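Local atomic coordinates of ribosomal protein S2-related protein (Deinococcus radiodurans, PDB entry 2JH3), a protein that binds a [4Fe-4S] cluster, has a chelatase-like fold and may act as a sirohydrochlorin ferrochelatase. Residues G1-L6 / P40-L45; V7-G12 / P71-E76; A204-L209 / A238-V243; G295-T300 / R349-G354; G303-L308 / R356-P361. All coordinates share one frame; numbering follows the deposited sequence.

In the fold
Contacts 1 and 2 share strand 5-10 in the mixed sheet of the first CbiX region: contact 1 pairs its start with strand 43-48, contact 2 its end with the chain leaving strand 66-71, and L45 O lies 2.8 Å from L8 N where they touch. Contact 3, in the parallel sheet of the second CbiX region, comes no nearer to contact 2 than about 12 Å between nearest atoms. Contacts 4 and 5 belong to the stabilising domain and meet through neighbouring strands 297-302 and 305-310, with T300 O 2.8 Å from E307 N. Contact 4 lies nearest the metal site, the R349 side chain being about 10 Å from the iron-sulphur cluster.

Contact 1 (G1-L6 / P40-L45); sequences GALRSL and PYDEVL
Backbone hydrogen bonds join the start of strand 5-10 to strand 43-48 in parallel register, the first beta-alpha-beta unit of the chelatase-like fold, with helix 18-35 as the connection. L6 pairs with V44: L6 N reaches E43 O at 3.0 Å from above the carbonyl plane, whereas L45 N meets L6 O at 2.9 Å nearly along the C=O axis. One step earlier, D42 N donates to R4 O (2.7 Å).

Side-chain hydrogen bonds extend this pairing. D42 OD2 takes R4 N on its anti lone pair at 2.7 Å, the N-H pointing almost straight at it (167°), so R4 is held through both its backbone N and O. S5 OG donates to the anti lone pair of E43 OE2, also 2.7 Å; E43 OE1 forms a salt bridge with R365.

Apolar contacts centre on the Y41 ring. L6 CB sits over one face, off centre, 4.1 Å from the centroid in a CH-pi contact. R4 CD comes obliquely to Y41 CE2 at 3.5 Å, its guanidinium turned 71° from the ring.

With S5 OG and A63 N donating to OE2 and R365 paired with OE1, E43 is probably ionised despite its burial.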
# COMPACT_ATOMS: atom_id res chain seq x y z
N GLY A 1 -17.88 43.69 6.82
CA GLY A 1 -18.20 42.28 7.27
C GLY A 1 -19.04 41.56 6.25
O GLY A 1 -20.01 40.88 6.57
N ALA A 2 -18.65 41.76 4.99
CA ALA A 2 -19.28 41.16 3.82
C ALA A 2 -18.31 40.07 3.35
O ALA A 2 -17.33 40.37 2.66
CB ALA A 2 -19.44 42.26 2.73
N LEU A 3 -18.55 38.82 3.74
CA LEU A 3 -17.49 37.79 3.62
C LEU A 3 -17.84 36.83 2.47
O LEU A 3 -18.98 36.43 2.32
CB LEU A 3 -17.33 37.05 4.94
CG LEU A 3 -16.74 37.85 6.13
CD1 LEU A 3 -17.19 37.25 7.43
CD2 LEU A 3 -15.24 37.90 6.10
N ARG A 4 -16.86 36.52 1.62
CA ARG A 4 -17.13 35.57 0.56
C ARG A 4 -16.00 34.63 0.16
O ARG A 4 -14.84 34.97 0.26
CB ARG A 4 -17.76 36.24 -0.65
CG ARG A 4 -17.05 37.43 -1.25
CD ARG A 4 -17.72 37.81 -2.62
NE ARG A 4 -18.98 38.54 -2.56
CZ ARG A 4 -20.00 38.45 -3.45
NH1 ARG A 4 -19.97 37.60 -4.50
NH2 ARG A 4 -21.11 39.20 -3.28
N SER A 5 -16.39 33.43 -0.27
CA SER A 5 -15.43 32.38 -0.65
C SER A 5 -15.47 32.14 -2.17
O SER A 5 -16.52 32.14 -2.82
CB SER A 5 -15.75 31.00 0.05
OG SER A 5 -15.97 31.11 1.47
N LEU A 6 -14.30 31.87 -2.73
CA LEU A 6 -14.23 31.50 -4.16
C LEU A 6 -13.75 30.06 -4.17
O LEU A 6 -12.83 29.73 -3.46
CB LEU A 6 -13.21 32.40 -4.83
CG LEU A 6 -12.91 32.11 -6.30
CD1 LEU A 6 -14.19 32.20 -7.17
CD2 LEU A 6 -11.89 33.10 -6.71
N PRO A 40 -11.53 40.52 -4.21
CA PRO A 40 -12.91 40.56 -3.72
C PRO A 40 -13.43 39.27 -3.03
O PRO A 40 -14.67 39.07 -2.95
CB PRO A 40 -13.73 40.81 -4.98
CG PRO A 40 -12.88 40.45 -6.09
CD PRO A 40 -11.48 40.33 -5.67
N TYR A 41 -12.52 38.43 -2.51
CA TYR A 41 -12.88 37.15 -1.87
C TYR A 41 -12.01 37.01 -0.67
O TYR A 41 -10.85 37.42 -0.71
CB TYR A 41 -12.64 35.99 -2.86
CG TYR A 41 -13.64 36.07 -3.97
CD1 TYR A 41 -13.34 36.67 -5.20
CD2 TYR A 41 -14.93 35.63 -3.75
CE1 TYR A 41 -14.32 36.80 -6.17
CE2 TYR A 41 -15.88 35.72 -4.72
CZ TYR A 41 -15.60 36.34 -5.88
OH TYR A 41 -16.65 36.39 -6.78
N ASP A 42 -12.55 36.44 0.40
CA ASP A 42 -11.79 36.27 1.64
C ASP A 42 -11.03 34.94 1.78
O ASP A 42 -10.24 34.79 2.73
CB ASP A 42 -12.73 36.44 2.83
CG ASP A 42 -13.42 37.80 2.76
OD1 ASP A 42 -12.73 38.75 3.14
OD2 ASP A 42 -14.54 37.88 2.18
N GLU A 43 -11.26 34.01 0.85
CA GLU A 43 -10.55 32.77 0.73
C GLU A 43 -10.73 32.22 -0.69
O GLU A 43 -11.69 32.59 -1.40
CB GLU A 43 -11.04 31.74 1.77
CG GLU A 43 -12.34 31.04 1.41
CD GLU A 43 -12.73 30.02 2.41
OE1 GLU A 43 -11.85 29.58 3.18
OE2 GLU A 43 -13.92 29.66 2.45
N VAL A 44 -9.79 31.36 -1.09
CA VAL A 44 -9.80 30.66 -2.38
C VAL A 44 -9.52 29.19 -2.10
O VAL A 44 -8.51 28.81 -1.47
CB VAL A 44 -8.78 31.24 -3.38
CG1 VAL A 44 -8.88 30.58 -4.71
CG2 VAL A 44 -8.97 32.76 -3.52
N LEU A 45 -10.48 28.37 -2.47
CA LEU A 45 -10.40 26.95 -2.24
C LEU A 45 -10.39 26.19 -3.59
O LEU A 45 -10.72 26.77 -4.67
CB LEU A 45 -11.58 26.52 -1.36
CG LEU A 45 -11.57 27.14 0.07
CD1 LEU A 45 -12.72 26.57 0.85
CD2 LEU A 45 -10.30 26.93 0.90

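Contact 2 (V7-G12 / P71-E76)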
# COMPACT_ATOMS: atom_id res chain seq x y z
N VAL A 7 -14.42 29.21 -4.91
CA VAL A 7 -14.03 27.83 -5.09
C VAL A 7 -13.71 27.60 -6.55
O VAL A 7 -14.54 27.85 -7.41
CB VAL A 7 -15.16 26.92 -4.72
CG1 VAL A 7 -14.84 25.48 -5.10
CG2 VAL A 7 -15.47 27.06 -3.22
N LEU A 8 -12.47 27.22 -6.83
CA LEU A 8 -12.04 26.76 -8.17
C LEU A 8 -12.09 25.23 -8.33
O LEU A 8 -11.55 24.47 -7.48
CB LEU A 8 -10.63 27.28 -8.45
CG LEU A 8 -10.40 28.78 -8.32
CD1 LEU A 8 -9.03 29.10 -8.82
CD2 LEU A 8 -11.44 29.59 -9.03
N ILE A 9 -12.71 24.77 -9.43
CA ILE A 9 -12.92 23.33 -9.70
C ILE A 9 -12.12 22.87 -10.89
O ILE A 9 -12.29 23.39 -12.02
CB ILE A 9 -14.37 22.96 -10.04
CG1 ILE A 9 -15.32 23.43 -8.96
CG2 ILE A 9 -14.50 21.47 -10.28
CD1 ILE A 9 -14.96 22.87 -7.63
N GLY A 10 -11.29 21.85 -10.69
CA GLY A 10 -10.50 21.26 -11.77
C GLY A 10 -10.93 19.83 -12.00
O GLY A 10 -11.72 19.24 -11.25
N HIS A 11 -10.37 19.25 -13.03
CA HIS A 11 -10.62 17.84 -13.35
C HIS A 11 -9.97 16.85 -12.30
O HIS A 11 -10.64 16.00 -11.68
CB HIS A 11 -10.08 17.58 -14.77
CG HIS A 11 -10.41 16.23 -15.28
ND1 HIS A 11 -11.51 15.99 -16.08
CD2 HIS A 11 -9.85 15.02 -15.05
CE1 HIS A 11 -11.61 14.69 -16.31
NE2 HIS A 11 -10.59 14.09 -15.73
N GLY A 12 -8.68 17.02 -12.10
CA GLY A 12 -7.86 16.12 -11.27
C GLY A 12 -7.56 14.77 -11.94
O GLY A 12 -7.99 14.52 -13.08
N PRO A 71 -15.68 26.64 -12.63
CA PRO A 71 -14.99 25.55 -13.29
C PRO A 71 -13.77 25.94 -14.15
O PRO A 71 -13.94 26.58 -15.19
CB PRO A 71 -16.09 24.93 -14.20
CG PRO A 71 -17.35 25.43 -13.64
CD PRO A 71 -17.01 26.82 -13.21
N VAL A 72 -12.58 25.49 -13.74
CA VAL A 72 -11.35 25.67 -14.51
C VAL A 72 -11.28 24.54 -15.56
O VAL A 72 -10.51 23.58 -15.44
CB VAL A 72 -10.09 25.72 -13.56
CG1 VAL A 72 -8.79 26.07 -14.36
CG2 VAL A 72 -10.27 26.78 -12.54
N PHE A 73 -12.20 24.62 -16.53
CA PHE A 73 -12.33 23.70 -17.62
C PHE A 73 -12.41 24.56 -18.89
O PHE A 73 -13.05 25.63 -18.90
CB PHE A 73 -13.60 22.85 -17.56
CG PHE A 73 -13.56 21.76 -16.51
CD1 PHE A 73 -13.51 20.43 -16.88
CD2 PHE A 73 -13.52 22.08 -15.16
CE1 PHE A 73 -13.45 19.42 -15.92
CE2 PHE A 73 -13.49 21.09 -14.20
CZ PHE A 73 -13.44 19.76 -14.59
N LEU A 74 -11.74 24.06 -19.94
CA LEU A 74 -11.68 24.79 -21.19
C LEU A 74 -12.65 24.17 -22.16
O LEU A 74 -12.35 23.99 -23.33
CB LEU A 74 -10.25 24.83 -21.72
CG LEU A 74 -9.34 25.63 -20.79
CD1 LEU A 74 -7.94 25.74 -21.31
CD2 LEU A 74 -9.84 27.02 -20.64
N SER A 75 -13.81 23.80 -21.65
CA SER A 75 -14.90 23.32 -22.48
C SER A 75 -16.17 23.72 -21.77
O SER A 75 -16.12 24.21 -20.60
CB SER A 75 -14.85 21.82 -22.64
OG SER A 75 -14.88 21.22 -21.33
N GLU A 76 -17.29 23.59 -22.47
CA GLU A 76 -18.58 23.89 -21.90
C GLU A 76 -19.46 22.88 -22.54
O GLU A 76 -19.69 22.92 -23.73
CB GLU A 76 -19.02 25.31 -22.24
CG GLU A 76 -20.40 25.70 -21.78
CD GLU A 76 -20.63 27.21 -21.94
OE1 GLU A 76 -20.19 27.78 -23.02
OE2 GLU A 76 -21.23 27.80 -21.01
O HOH W 1 -9.11 21.03 -14.99
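The F73 ring presents its edge to the end of strand 5-10: CE2 comes within 3.4 Å of I9 O, which lies near the ring plane, as does P71 C. Further along the same rim, F73 CZ approaches H11 N obliquely at 3.5 Å, with G10 C beside it. The H11 and F73 side chains cross at about a right angle, and H11 turns the edge of its own ring toward F73 CE1; the H11 ring also meets that of W49. F73 CG is anti to its carbonyl carbon (chi1 -74°), which brings the ring alongside the strand end, and I9 CG2 touches CE2 at 4.1 Å. Helix 78-88 packs on the same phenyl group through V79, T80 and L84.

These residues lie at the C-terminal ends of two neighbouring parallel strands, 5-10 and 66-71, in the chelatase-like sheet. I9 pairs with P71, and V72 N donates to I9 O at 2.7 Å, in the carbonyl plane but bent, with 146° at the hydrogen. V72 then centres an inverse gamma turn, closed by a weak bond from F73 N to P71 O, and the chain leaves the sheet.

Beyond the V72 N to I9 O bond a water joins the two chains. It accepts from H11 N and donates to V72 O, 2.9 Å from each. On the other face of the sheet from I9 and P71, V72 CG2 rests on L8 CB at 4.1 Å, and T23 of helix 18-35 touches both side chains.

Contact 3 (A204-L209 / A238-V243)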
# COMPACT_ATOMS: atom_id res chain seq x y z
N ALA A 204 0.60 32.54 -44.01
CA ALA A 204 1.72 33.38 -43.62
C ALA A 204 3.04 32.61 -43.65
O ALA A 204 3.06 31.38 -43.76
CB ALA A 204 1.48 33.94 -42.19
N GLY A 205 4.14 33.34 -43.52
CA GLY A 205 5.45 32.75 -43.49
C GLY A 205 5.90 32.24 -42.15
O GLY A 205 7.02 31.76 -42.03
N GLN A 206 5.06 32.42 -41.13
CA GLN A 206 5.29 31.79 -39.80
C GLN A 206 3.97 31.46 -39.12
O GLN A 206 2.89 31.94 -39.53
CB GLN A 206 6.06 32.69 -38.87
CG GLN A 206 7.49 32.83 -39.23
CD GLN A 206 8.28 33.23 -38.01
OE1 GLN A 206 7.98 34.23 -37.37
NE2 GLN A 206 9.29 32.41 -37.67
N ALA A 207 4.09 30.59 -38.11
CA ALA A 207 2.93 30.14 -37.33
C ALA A 207 3.30 29.97 -35.86
O ALA A 207 4.45 29.67 -35.53
CB ALA A 207 2.41 28.81 -37.90
N VAL A 208 2.30 30.16 -34.98
CA VAL A 208 2.43 29.89 -33.52
C VAL A 208 1.25 28.99 -33.02
O VAL A 208 0.07 29.24 -33.31
CB VAL A 208 2.57 31.20 -32.68
CG1 VAL A 208 1.37 32.10 -32.88
CG2 VAL A 208 2.87 30.86 -31.18
N LEU A 209 1.60 27.90 -32.35
CA LEU A 209 0.60 26.99 -31.87
C LEU A 209 0.36 27.25 -30.37
O LEU A 209 1.28 27.19 -29.56
CB LEU A 209 1.03 25.56 -32.12
CG LEU A 209 0.09 24.48 -31.62
CD1 LEU A 209 -1.15 24.41 -32.47
CD2 LEU A 209 0.79 23.19 -31.65
N ALA A 238 6.52 23.56 -45.25
CA ALA A 238 5.83 24.29 -44.13
C ALA A 238 6.75 25.39 -43.56
O ALA A 238 7.95 25.17 -43.47
CB ALA A 238 5.47 23.32 -43.05
N PRO A 239 6.18 26.55 -43.11
CA PRO A 239 6.98 27.58 -42.43
C PRO A 239 7.35 27.20 -41.01
O PRO A 239 6.85 26.19 -40.49
CB PRO A 239 6.05 28.80 -42.41
CG PRO A 239 4.68 28.28 -42.55
CD PRO A 239 4.75 26.92 -43.20
N PRO A 240 8.20 28.01 -40.35
CA PRO A 240 8.60 27.66 -38.99
C PRO A 240 7.39 27.77 -38.01
O PRO A 240 6.57 28.65 -38.14
CB PRO A 240 9.69 28.69 -38.64
CG PRO A 240 9.67 29.71 -39.73
CD PRO A 240 8.75 29.29 -40.81
N LEU A 241 7.28 26.80 -37.11
CA LEU A 241 6.19 26.76 -36.11
C LEU A 241 6.78 26.97 -34.73
O LEU A 241 7.58 26.16 -34.27
CB LEU A 241 5.50 25.40 -36.10
CG LEU A 241 4.27 25.35 -35.18
CD1 LEU A 241 3.19 26.31 -35.66
CD2 LEU A 241 3.72 23.94 -35.13
N HIS A 242 6.34 28.03 -34.06
CA HIS A 242 6.65 28.15 -32.63
C HIS A 242 5.54 27.50 -31.76
O HIS A 242 4.35 27.83 -31.86
CB HIS A 242 6.90 29.60 -32.27
CG HIS A 242 7.77 30.31 -33.28
ND1 HIS A 242 9.14 30.17 -33.29
CD2 HIS A 242 7.44 31.11 -34.31
CE1 HIS A 242 9.63 30.89 -34.30
NE2 HIS A 242 8.62 31.47 -34.93
N VAL A 243 5.94 26.58 -30.90
CA VAL A 243 5.01 25.88 -30.04
C VAL A 243 5.01 26.38 -28.58
O VAL A 243 6.02 26.29 -27.85
CB VAL A 243 5.21 24.38 -30.14
CG1 VAL A 243 4.17 23.61 -29.25
CG2 VAL A 243 5.05 23.97 -31.60
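Tight packing lies on the sheet face that carries A207, L209, L241 and V243. L241, with CG anti to its backbone N (chi1 -174°), pushes CD1 against A207 CB at 3.4 Å, closer than usual van der Waals contact. L209 and V243 lie side by side, pointing the same way, and meet at CD2 and CG1 (4.2 Å). L146 of strand 144-149 and L228 of helix 218-234 continue this core.

The solvent side is the start of the pairing, with G205 and P240 exposed. P240 lies across the Q206 chain, its CG 3.4 Å from Q206 NE2, and P239 CB abuts G205 O. On the face opposite A207, Q206 NE2 also approaches the edge of the H242 ring, 3.0 Å from H242 NE2, with amide and imidazole planes 82° apart. An alanine here would lack the amide and the chain across P240, and would probably leave the H242 ring less firmly placed.

The pairing is parallel, within the beta-alpha-beta unit of strand 207-211, helix 218-234 and edge strand 241-243. A207 N donates to P240 O, H242 N to A207 O, and L209 N to H242 O at 2.8 Å. The register is thus set by backbone bonds, which do not depend on side-chain identity, and apolar contact on the A207 and L241 face adds to them.

Contact 4 (G295-T300 / R349-G354)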
# COMPACT_ATOMS: atom_id res chain seq x y z
N GLY A 295 -4.12 11.46 11.78
CA GLY A 295 -3.67 10.48 10.76
C GLY A 295 -2.20 10.21 10.96
O GLY A 295 -1.77 9.77 12.02
N GLU A 296 -1.40 10.48 9.93
CA GLU A 296 0.02 10.23 9.92
C GLU A 296 0.85 11.50 10.17
O GLU A 296 2.09 11.48 9.94
CB GLU A 296 0.44 9.68 8.57
CG GLU A 296 0.00 8.22 8.26
CD GLU A 296 0.68 7.67 6.93
OE1 GLU A 296 0.22 8.05 5.82
OE2 GLU A 296 1.59 6.79 7.01
N VAL A 297 0.22 12.53 10.71
CA VAL A 297 0.86 13.81 10.98
C VAL A 297 0.88 14.20 12.44
O VAL A 297 -0.09 14.03 13.18
CB VAL A 297 0.20 14.95 10.12
CG1 VAL A 297 0.75 16.35 10.43
CG2 VAL A 297 0.51 14.64 8.71
N LEU A 298 2.06 14.69 12.85
CA LEU A 298 2.35 15.18 14.18
C LEU A 298 2.29 16.72 14.13
O LEU A 298 2.96 17.33 13.31
CB LEU A 298 3.74 14.73 14.66
CG LEU A 298 4.12 15.14 16.09
CD1 LEU A 298 3.23 14.62 17.07
CD2 LEU A 298 5.52 14.70 16.41
N LEU A 299 1.41 17.31 14.94
CA LEU A 299 1.19 18.76 14.98
C LEU A 299 1.70 19.27 16.37
O LEU A 299 1.21 18.80 17.39
CB LEU A 299 -0.29 19.01 14.75
CG LEU A 299 -0.84 20.44 14.69
CD1 LEU A 299 0.02 21.40 13.77
CD2 LEU A 299 -2.30 20.44 14.27
N THR A 300 2.73 20.16 16.37
CA THR A 300 3.48 20.58 17.56
C THR A 300 3.41 22.13 17.61
O THR A 300 3.63 22.78 16.59
CB THR A 300 4.93 20.18 17.44
OG1 THR A 300 5.02 18.80 17.10
CG2 THR A 300 5.65 20.33 18.75
N ARG A 349 -2.77 5.62 3.75
CA ARG A 349 -1.60 5.43 4.61
C ARG A 349 -0.30 5.38 3.80
O ARG A 349 0.54 4.41 3.87
CB ARG A 349 -1.81 4.19 5.46
CG ARG A 349 -1.07 4.19 6.84
CD ARG A 349 -0.79 2.77 7.37
NE ARG A 349 -2.10 2.10 7.58
CZ ARG A 349 -2.26 0.94 8.20
NH1 ARG A 349 -1.22 0.30 8.66
NH2 ARG A 349 -3.46 0.40 8.32
N THR A 350 -0.05 6.45 3.03
CA THR A 350 1.04 6.52 2.07
C THR A 350 1.70 7.88 2.08
O THR A 350 2.43 8.18 1.16
CB THR A 350 0.52 6.25 0.68
OG1 THR A 350 -0.44 7.24 0.38
CG2 THR A 350 -0.12 4.85 0.59
N LEU A 351 1.57 8.65 3.18
CA LEU A 351 2.15 9.98 3.28
C LEU A 351 3.63 9.74 3.28
O LEU A 351 4.09 8.85 3.93
CB LEU A 351 1.73 10.66 4.57
CG LEU A 351 1.92 12.15 4.75
CD1 LEU A 351 1.04 12.80 3.82
CD2 LEU A 351 1.60 12.52 6.18
N PRO A 352 4.38 10.49 2.50
CA PRO A 352 5.82 10.37 2.52
C PRO A 352 6.50 11.02 3.75
O PRO A 352 5.96 11.91 4.39
CB PRO A 352 6.22 11.03 1.17
CG PRO A 352 5.23 12.13 1.04
CD PRO A 352 3.92 11.53 1.57
N ARG A 353 7.66 10.45 4.08
CA ARG A 353 8.54 10.94 5.08
C ARG A 353 9.47 12.01 4.50
O ARG A 353 9.48 12.27 3.32
CB ARG A 353 9.35 9.80 5.72
CG ARG A 353 8.54 8.90 6.58
CD ARG A 353 9.32 7.63 6.96
NE ARG A 353 9.34 6.67 5.87
CZ ARG A 353 9.87 5.45 5.87
NH1 ARG A 353 10.52 5.01 6.93
NH2 ARG A 353 9.70 4.66 4.80
N GLY A 354 10.12 12.71 5.40
CA GLY A 354 11.25 13.56 5.03
C GLY A 354 11.09 15.07 4.99
O GLY A 354 12.03 15.80 4.68
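R349 NH1 is gripped by two partners, both on the second subunit: E296 OE2 of that subunit in a salt bridge and L351 O of that subunit in a hydrogen bond. Within the chain, the contact ties E296, just before strand 297-302 in the mixed sheet of the DR2241 stabilising domain, and V297, its first residue, to the loop that leads into strand 355-359. E296 OE1 accepts from L351 N at 3.0 Å; the N-H points well (163°) but arrives from above the carboxylate plane, 29° out of it. The T350 N-H, at 3.2 Å from the same oxygen, is too poorly angled to count as a second bond.

The E296 chain leaves with CG anti to its carbonyl carbon and runs extended beyond it, carrying the carboxylate across the loop backbone. By reciprocity OE2 is paired with R349 of the second subunit, which would probably keep the buried carboxylate ionised. Within one chain the two residues merely cross at about a right angle, E296 OE2 being 3.7 Å from R349 CG, while the guanidinium leads away. An alanine at E296 would remove the acceptor of L351 N and the partner of R349 of the second subunit, and would probably loosen the loop and the subunit interface.

R349 also lies near the cluster site, its side chain about 7 Å from that of the cluster ligand C425. Beside the bonded oxygen, L351 CB touches E296 OE1 at 3.3 Å. L351 CD2 then turns to V297, crossing it at about a right angle and pressing on CG2 at 3.5 Å, tighter than usual for two carbons.

Contact 5 (G303-L308 / R356-P361)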
# COMPACT_ATOMS: atom_id res chain seq x y z
N GLY A 303 6.72 27.70 19.32
CA GLY A 303 6.57 29.07 19.84
C GLY A 303 5.25 29.59 19.45
O GLY A 303 4.24 29.00 19.77
N GLY A 304 5.19 30.70 18.74
CA GLY A 304 3.95 31.13 18.10
C GLY A 304 3.54 30.64 16.73
O GLY A 304 2.51 31.06 16.21
N LEU A 305 4.30 29.72 16.15
CA LEU A 305 3.90 29.08 14.92
C LEU A 305 3.55 27.59 15.28
O LEU A 305 3.48 27.21 16.45
CB LEU A 305 5.06 29.09 13.92
CG LEU A 305 5.69 30.48 13.80
CD1 LEU A 305 6.91 30.39 13.05
CD2 LEU A 305 4.74 31.46 13.17
N PHE A 306 3.38 26.80 14.23
CA PHE A 306 3.10 25.39 14.39
C PHE A 306 4.05 24.62 13.54
O PHE A 306 4.37 25.05 12.41
CB PHE A 306 1.65 25.12 14.03
CG PHE A 306 0.72 25.71 14.96
CD1 PHE A 306 0.44 25.08 16.21
CD2 PHE A 306 0.14 26.93 14.66
CE1 PHE A 306 -0.42 25.71 17.11
CE2 PHE A 306 -0.71 27.56 15.60
CZ PHE A 306 -0.98 26.94 16.79
N GLU A 307 4.47 23.46 14.03
CA GLU A 307 5.27 22.54 13.16
C GLU A 307 4.46 21.28 12.83
O GLU A 307 3.77 20.71 13.70
CB GLU A 307 6.57 22.11 13.84
CG GLU A 307 7.52 21.38 12.82
CD GLU A 307 8.42 20.26 13.39
OE1 GLU A 307 9.67 20.36 13.26
OE2 GLU A 307 7.90 19.28 13.95
N LEU A 308 4.45 20.89 11.57
CA LEU A 308 3.91 19.59 11.15
C LEU A 308 5.03 18.70 10.57
O LEU A 308 5.99 19.17 9.90
CB LEU A 308 2.82 19.81 10.13
CG LEU A 308 1.54 20.58 10.52
CD1 LEU A 308 1.78 22.13 10.67
CD2 LEU A 308 0.56 20.46 9.56
N ARG A 356 9.18 18.82 6.85
CA ARG A 356 8.55 19.51 8.01
C ARG A 356 7.93 20.85 7.59
O ARG A 356 8.52 21.59 6.81
CB ARG A 356 9.52 19.73 9.18
CG ARG A 356 10.48 20.84 9.08
CD ARG A 356 11.60 20.81 10.05
NE ARG A 356 11.34 21.64 11.24
CZ ARG A 356 11.57 22.94 11.34
NH1 ARG A 356 11.32 23.56 12.48
NH2 ARG A 356 12.13 23.61 10.35
N ALA A 357 6.72 21.14 8.03
CA ALA A 357 6.12 22.38 7.66
C ALA A 357 6.09 23.27 8.86
O ALA A 357 5.63 22.84 9.93
CB ALA A 357 4.70 22.20 7.14
N VAL A 358 6.51 24.53 8.70
CA VAL A 358 6.36 25.50 9.79
C VAL A 358 5.40 26.56 9.35
O VAL A 358 5.65 27.28 8.40
CB VAL A 358 7.72 26.07 10.20
CG1 VAL A 358 7.57 27.22 11.22
CG2 VAL A 358 8.57 25.00 10.82
N LEU A 359 4.21 26.60 9.98
CA LEU A 359 3.09 27.46 9.58
C LEU A 359 2.67 28.46 10.69
O LEU A 359 2.70 28.16 11.85
CB LEU A 359 1.83 26.64 9.22
CG LEU A 359 1.98 25.64 8.08
CD1 LEU A 359 0.70 24.92 7.74
CD2 LEU A 359 2.57 26.25 6.80
N SER A 360 2.35 29.68 10.26
CA SER A 360 1.78 30.65 11.11
C SER A 360 0.36 30.22 11.46
O SER A 360 -0.24 29.40 10.75
CB SER A 360 1.75 31.95 10.31
OG SER A 360 0.77 31.87 9.31
N PRO A 361 -0.17 30.75 12.55
CA PRO A 361 -1.56 30.46 12.80
C PRO A 361 -2.54 30.79 11.70
O PRO A 361 -3.57 30.07 11.56
CB PRO A 361 -1.88 31.34 14.06
CG PRO A 361 -0.61 31.33 14.77
CD PRO A 361 0.44 31.46 13.70
O HOH W 2 11.57 21.82 14.98
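The apolar centre is the sheet face bearing F306, L308, A357 and L359. L308 CD1 meets L359 CD1 at 4.2 Å, the two leucines crossing at about a right angle, and L308 CB lies over against A357 CB. F306 has CG anti to its carbonyl carbon (chi1 -68°), which places CE2 3.9 Å from P361 CG. Helix 361-371 covers this face through L364 and L368. On the other face L305 CD1 touches V358 CG1.

Four backbone hydrogen bonds hold the strands. F306 and L359 exchange a pair, as do L308 and A357; L308 N to A357 O is 2.8 Å and nearly straight (167°). Between them E307 and V358 form a non-hydrogen-bonded pair, from which E307 CA gives a CA-H...O contact to A357 O.

At the polar edge R356 NE donates to the anti lone pair of E307 OE1 in a salt bridge of 2.9 Å. The oxygen lies in the guanidinium plane, while the carboxylate is turned 76° from it and V358 CG2 sits over one guanidinium face, toward its rim. A water donates to E307 OE1 and accepts from R356 NH1, and R309 is a second salt-bridge partner of the same oxygen.

S360 follows the strand as N-cap of helix 361-371, its OG accepting from D363 N. The whole is an antiparallel strand pair, here inside the five-stranded mixed sheet of the stabilising domain, running straight into a capped helix.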